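Local coordinates for DUF3828 domain-containing protein (Bacteroides thetaiotaomicron, PDB 3KZT) that is of unknown function but is probably a lipoprotein, and pairs with a second copy of itself, at residues D12-A15 with N16-S20; L52-S55 with I56-K59. One frame throughout, in Å; residues are numbered along the deposited sequence. Where two conformers were deposited one is given.

Overall arrangement
From the N terminus the chain enters helix 13-41, and interaction 1 (12-15 with 16-20) is its opening turns, with the cap included. Helix 47-60 follows, and interaction 2 (52-55 with 56-59) runs from its middle to near its C-terminal end. Neither contact closes a long loop: each joins residues one helical turn apart, and the two stand in series without nesting or crossing. The centres of interaction 1 and interaction 2 are 35 Å apart, and their nearest atoms about 21 Å. Interaction 1 is at the exposed far end of the long helix, whereas interaction 2 packs against a later part of that helix, against helix 63-75 and against the second subunit. The four-stranded antiparallel sheet comes afterwards in the chain.

Interaction 1 (D12-A15 with N16-S20); sequences DVQA and NVSDS
Asp12, the N-cap of helix 13-41, gives its carbonyl to Asn16 in the first i to i+4 bond, Asn16 N to Asp12 O at 3.2 Å. Asp12 also caps the helix with its side chain, OD1 accepting from Ala15 N at 3.3 Å. That N-H comes in from above the carboxylate plane, 56° out of it. A negative group beside the N-H groups of the first turn would be expected to suit the positive end of the helix dipole. The amide of Asn16 folds back beside the same first turn, and its ND2 makes a weak bond to Ala11 O.

Val13 takes the next rung, its O receiving Val17 N at 2.8 Å. On the outer surface the two valines run alongside each other, CG1 of Val13 touching CG2 of Val17 at 3.8 Å.

At Gln14 the carbonyl oxygen is gripped twice by one residue, by Ser18 N at 2.9 Å and by Ser18 OG at 2.8 Å, the two donors arriving from opposite faces of the carbonyl plane. Ser18 OG sits between its own backbone N and carbonyl carbon (chi1 59°), which turns the hydroxyl back to the preceding turn. The Gln14 side chain bends at chi2 (52°), bringing NE2 over the CB of Ser18.

Ala15 closes the series with its O bonded to Asp19 N, while the carboxylate of Asp19 makes a long, weak ion pair with Arg22 further along. Two residues on from Gln14 and Ser18, the double grip recurs: Ser20 N and Ser20 OG meet Asn16 O from opposite faces, the hydroxyl at 2.8 Å.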
ATOM      1  N   ASP A  12      38.196  -1.660  12.780  1.00 25.67           N
ATOM      2  CA  ASP A  12      36.853  -1.393  13.381  1.00 25.21           C
ATOM      3  C   ASP A  12      35.704  -2.176  12.700  1.00 24.65           C
ATOM      4  O   ASP A  12      34.917  -1.618  11.929  1.00 24.83           O
ATOM      5  CB  ASP A  12      36.558   0.121  13.487  1.00 25.40           C
ATOM      6  CG  ASP A  12      35.517   0.462  14.605  1.00 25.98           C
ATOM      7  OD1 ASP A  12      34.760  -0.443  15.075  1.00 26.74           O
ATOM      8  OD2 ASP A  12      35.468   1.647  15.014  1.00 26.85           O
ATOM      9  N   VAL A  13      35.623  -3.467  13.023  1.00 23.78           N
ATOM     10  CA  VAL A  13      34.622  -4.365  12.441  1.00 22.97           C
ATOM     11  C   VAL A  13      33.187  -3.976  12.834  1.00 22.24           C
ATOM     12  O   VAL A  13      32.328  -3.867  11.965  1.00 22.08           O
ATOM     13  CB  VAL A  13      34.896  -5.859  12.820  1.00 22.88           C
ATOM     14  CG1 VAL A  13      33.763  -6.764  12.345  1.00 22.83           C
ATOM     15  CG2 VAL A  13      36.216  -6.325  12.227  1.00 22.87           C
ATOM     16  N   GLN A  14      32.955  -3.744  14.127  1.00 21.42           N
ATOM     17  CA  GLN A  14      31.606  -3.435  14.637  1.00 20.93           C
ATOM     18  C   GLN A  14      30.990  -2.170  14.033  1.00 20.42           C
ATOM     19  O   GLN A  14      29.799  -2.176  13.694  1.00 20.07           O
ATOM     20  CB  GLN A  14      31.601  -3.352  16.182  1.00 20.90           C
ATOM     21  CG  GLN A  14      30.235  -3.028  16.835  1.00 20.79           C
ATOM     22  CD  GLN A  14      29.108  -3.945  16.357  1.00 21.50           C
ATOM     23  OE1 GLN A  14      29.305  -5.148  16.177  1.00 20.11           O
ATOM     24  NE2 GLN A  14      27.928  -3.370  16.139  1.00 21.27           N
ATOM     25  N   ALA A  15      31.800  -1.111  13.889  1.00 19.89           N
ATOM     26  CA  ALA A  15      31.346   0.151  13.278  1.00 19.70           C
ATOM     27  C   ALA A  15      31.027  -0.043  11.798  1.00 19.46           C
ATOM     28  O   ALA A  15      29.971   0.395  11.349  1.00 19.57           O
ATOM     29  CB  ALA A  15      32.397   1.276  13.463  1.00 19.42           C
ATOM     30  N   ASN A  16      31.940  -0.701  11.060  1.00 19.25           N
ATOM     31  CA  ASN A  16      31.722  -1.056   9.619  1.00 19.27           C
ATOM     32  C   ASN A  16      30.456  -1.904   9.425  1.00 19.01           C
ATOM     33  O   ASN A  16      29.654  -1.629   8.531  1.00 18.96           O
ATOM     34  CB  ASN A  16      32.924  -1.855   9.042  1.00 19.37           C
ATOM     35  CG  ASN A  16      34.204  -1.017   8.897  1.00 19.93           C
ATOM     36  OD1 ASN A  16      34.159   0.185   8.716  1.00 21.82           O
ATOM     37  ND2 ASN A  16      35.352  -1.680   8.973  1.00 20.63           N
ATOM     38  N   VAL A  17      30.289  -2.911  10.282  1.00 18.83           N
ATOM     39  CA  VAL A  17      29.147  -3.830  10.215  1.00 18.87           C
ATOM     40  C   VAL A  17      27.806  -3.154  10.522  1.00 18.69           C
ATOM     41  O   VAL A  17      26.872  -3.273   9.733  1.00 18.76           O
ATOM     42  CB  VAL A  17      29.353  -5.070  11.151  1.00 18.83           C
ATOM     43  CG1 VAL A  17      28.072  -5.855  11.294  1.00 19.76           C
ATOM     44  CG2 VAL A  17      30.447  -5.958  10.594  1.00 18.85           C
ATOM     45  N   SER A  18      27.728  -2.445  11.649  1.00 18.52           N
ATOM     46  CA  SER A  18      26.475  -1.758  12.053  1.00 18.56           C
ATOM     47  C   SER A  18      26.089  -0.596  11.101  1.00 18.11           C
ATOM     48  O   SER A  18      24.896  -0.405  10.826  1.00 17.98           O
ATOM     49  CB  SER A  18      26.550  -1.276  13.506  1.00 18.53           C
ATOM     50  OG  SER A  18      27.615  -0.400  13.680  1.00 19.10           O
ATOM     51  N   ASP A  19      27.086   0.163  10.609  1.00 17.73           N
ATOM     52  CA  ASP A  19      26.852   1.173   9.537  1.00 17.55           C
ATOM     53  C   ASP A  19      26.336   0.532   8.258  1.00 17.43           C
ATOM     54  O   ASP A  19      25.373   1.023   7.678  1.00 17.32           O
ATOM     55  CB  ASP A  19      28.133   1.968   9.190  1.00 17.75           C
ATOM     56  CG  ASP A  19      28.479   3.022  10.212  1.00 18.23           C
ATOM     57  OD1 ASP A  19      27.594   3.457  10.986  1.00 20.06           O
ATOM     58  OD2 ASP A  19      29.652   3.443  10.231  1.00 19.14           O
ATOM     59  N   SER A  20      26.984  -0.554   7.817  1.00 17.23           N
ATOM     60  CA  SER A  20      26.531  -1.290   6.620  1.00 17.39           C
ATOM     61  C   SER A  20      25.113  -1.837   6.790  1.00 17.11           C
ATOM     62  O   SER A  20      24.283  -1.691   5.882  1.00 16.81           O
ATOM     63  CB  SER A  20      27.508  -2.409   6.242  1.00 17.43           C
ATOM     64  OG  SER A  20      28.765  -1.855   5.879  1.00 18.30           O
TER

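Interaction 2 (L52-S55 with I56-K59); sequences LGDS and IKQK
Leu52 to Ser55 pass their carbonyls to Ile56 through Lys59 in four successive i to i+4 bonds of regular alpha-helix, from Ile56 N on Leu52 O at 2.8 Å to Lys59 N on Ser55 O, the most bent of the four at 140°. Lys59 N also makes a weak bond to Ile56 O.

On the buried side Leu52 and Ile56 cross obliquely. Ile56 CD1 comes up against the branch carbon, Leu52 CG, at 3.7 Å. The CD2 methyl of the leucine is slightly further off. In Ile56, CG1 is anti to the carbonyl carbon (chi1 -68°), and the chain runs on extended, so that CG1 and CD1 lie back along the carbonyl of Leu52.

The polar pair is Asp54 with Lys57, whose side chains extend together. Lys57 runs past Gly53, its CD 3.4 Å from Gly53 O, and bends at chi3 (72°) to bring the ammonium toward the carboxylate. The salt bridge is long, Asp54 OD1 to Lys57 NZ at 3.9 Å, and two waters bridge the same two atoms. One water binds Lys57 NZ at 2.9 Å and Asp54 OD1 weakly; the other reverses this, binding Asp54 OD1 at 2.9 Å and Lys57 NZ weakly. Solvent therefore probably shares in holding the pair together. Ser55 OG turns back to bond Ala51 O.

Around this stretch, helix 13-41 meets Leu52 through Ser41, Ile56 through Phe34 and Ala37, and Lys57 through Tyr38. Helix 63-75 touches Lys57 with Val69 and Gln58 with Ile66. The second subunit also packs here, its Leu52, Glu48 and Ser44 on Leu52, Ser55 and Ile56 of this chain, placing this helix at the dimer interface.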
ATOM      1  N   LEU A  52      -0.394   9.244 -11.216  1.00 16.95           N
ATOM      2  CA  LEU A  52       0.224   8.938  -9.924  1.00 16.69           C
ATOM      3  C   LEU A  52       1.422   8.018 -10.085  1.00 16.60           C
ATOM      4  O   LEU A  52       2.436   8.222  -9.418  1.00 16.62           O
ATOM      5  CB  LEU A  52      -0.774   8.328  -8.929  1.00 16.70           C
ATOM      6  CG  LEU A  52      -0.273   8.269  -7.459  1.00 17.02           C
ATOM      7  CD1 LEU A  52      -0.139   9.650  -6.822  1.00 16.88           C
ATOM      8  CD2 LEU A  52      -1.163   7.416  -6.618  1.00 17.92           C
ATOM      9  N   GLY A  53       1.289   6.991 -10.937  1.00 16.35           N
ATOM     10  CA  GLY A  53       2.388   6.086 -11.245  1.00 16.20           C
ATOM     11  C   GLY A  53       3.616   6.823 -11.750  1.00 16.17           C
ATOM     12  O   GLY A  53       4.734   6.552 -11.301  1.00 16.11           O
ATOM     13  N   ASP A  54       3.406   7.767 -12.669  1.00 16.18           N
ATOM     14  CA  ASP A  54       4.505   8.607 -13.179  1.00 16.30           C
ATOM     15  C   ASP A  54       5.031   9.551 -12.101  1.00 15.97           C
ATOM     16  O   ASP A  54       6.226   9.681 -11.986  1.00 16.16           O
ATOM     17  CB  ASP A  54       4.090   9.384 -14.438  1.00 16.25           C
ATOM     18  CG  ASP A  54       3.812   8.468 -15.638  1.00 17.35           C
ATOM     19  OD1 ASP A  54       4.377   7.343 -15.716  1.00 18.09           O
ATOM     20  OD2 ASP A  54       3.013   8.887 -16.514  1.00 19.19           O
ATOM     21  N   SER A  55       4.135  10.173 -11.302  1.00 15.59           N
ATOM     22  CA  SER A  55       4.553  11.040 -10.140  1.00 15.31           C
ATOM     23  C   SER A  55       5.464  10.299  -9.161  1.00 15.02           C
ATOM     24  O   SER A  55       6.486  10.833  -8.735  1.00 14.89           O
ATOM     25  CB  SER A  55       3.340  11.554  -9.347  1.00 15.31           C
ATOM     26  OG  SER A  55       2.464  12.317 -10.144  1.00 16.11           O
ATOM     27  N   ILE A  56       5.082   9.067  -8.830  1.00 14.93           N
ATOM     28  CA  ILE A  56       5.858   8.206  -7.931  1.00 15.02           C
ATOM     29  C   ILE A  56       7.221   7.836  -8.551  1.00 15.21           C
ATOM     30  O   ILE A  56       8.244   7.874  -7.858  1.00 15.33           O
ATOM     31  CB  ILE A  56       5.055   6.935  -7.541  1.00 15.10           C
ATOM     32  CG1 ILE A  56       3.862   7.317  -6.650  1.00 15.08           C
ATOM     33  CG2 ILE A  56       5.926   5.942  -6.788  1.00 14.95           C
ATOM     34  CD1 ILE A  56       2.788   6.273  -6.628  1.00 15.36           C
ATOM     35  N   LYS A  57       7.228   7.506  -9.851  1.00 15.26           N
ATOM     36  CA  LYS A  57       8.490   7.235 -10.588  1.00 15.52           C
ATOM     37  C   LYS A  57       9.395   8.475 -10.644  1.00 15.58           C
ATOM     38  O   LYS A  57      10.611   8.354 -10.506  1.00 15.95           O
ATOM     39  CB  LYS A  57       8.214   6.701 -12.012  1.00 15.47           C
ATOM     40  CG  LYS A  57       7.641   5.292 -12.027  1.00 15.33           C
ATOM     41  CD  LYS A  57       6.915   4.953 -13.342  1.00 15.73           C
ATOM     42  CE  LYS A  57       7.858   4.748 -14.511  1.00 15.45           C
ATOM     43  NZ  LYS A  57       7.105   4.492 -15.800  1.00 14.90           N
ATOM     44  N   GLN A  58       8.799   9.654 -10.820  1.00 15.75           N
ATOM     45  CA  GLN A  58       9.563  10.938 -10.785  1.00 15.98           C
ATOM     46  C   GLN A  58      10.203  11.180  -9.381  1.00 15.59           C
ATOM     47  O   GLN A  58      11.328  11.700  -9.298  1.00 15.52           O
ATOM     48  CB  GLN A  58       8.661  12.132 -11.178  1.00 16.11           C
ATOM     49  CG  GLN A  58       8.064  12.071 -12.643  1.00 17.35           C
ATOM     50  CD  GLN A  58       8.901  12.723 -13.721  1.00 19.00           C
ATOM     51  OE1 GLN A  58      10.103  12.995 -13.547  1.00 20.71           O
ATOM     52  NE2 GLN A  58       8.268  12.964 -14.874  1.00 19.53           N
ATOM     53  N   LYS A  59       9.493  10.763  -8.312  1.00 15.30           N
ATOM     54  CA  LYS A  59       9.976  10.928  -6.930  0.50 15.19           C
ATOM     55  C   LYS A  59      11.087   9.939  -6.571  1.00 15.06           C
ATOM     56  O   LYS A  59      12.165  10.351  -6.103  1.00 14.99           O
ATOM     57  CB  LYS A  59       8.809  10.781  -5.926  0.50 15.22           C
ATOM     58  CG  LYS A  59       9.222  10.932  -4.438  0.50 15.43           C
ATOM     59  CD  LYS A  59       8.031  11.190  -3.528  0.50 15.59           C
ATOM     60  CE  LYS A  59       8.480  11.337  -2.074  0.50 15.60           C
ATOM     61  NZ  LYS A  59       9.451  12.455  -1.900  0.50 15.60           N
TER
HETATM   62  O   HOH W   1       4.498   4.192 -16.913  1.00 31.08           O
HETATM   63  O   HOH W   2       7.184   7.859 -15.872  1.00 31.65           O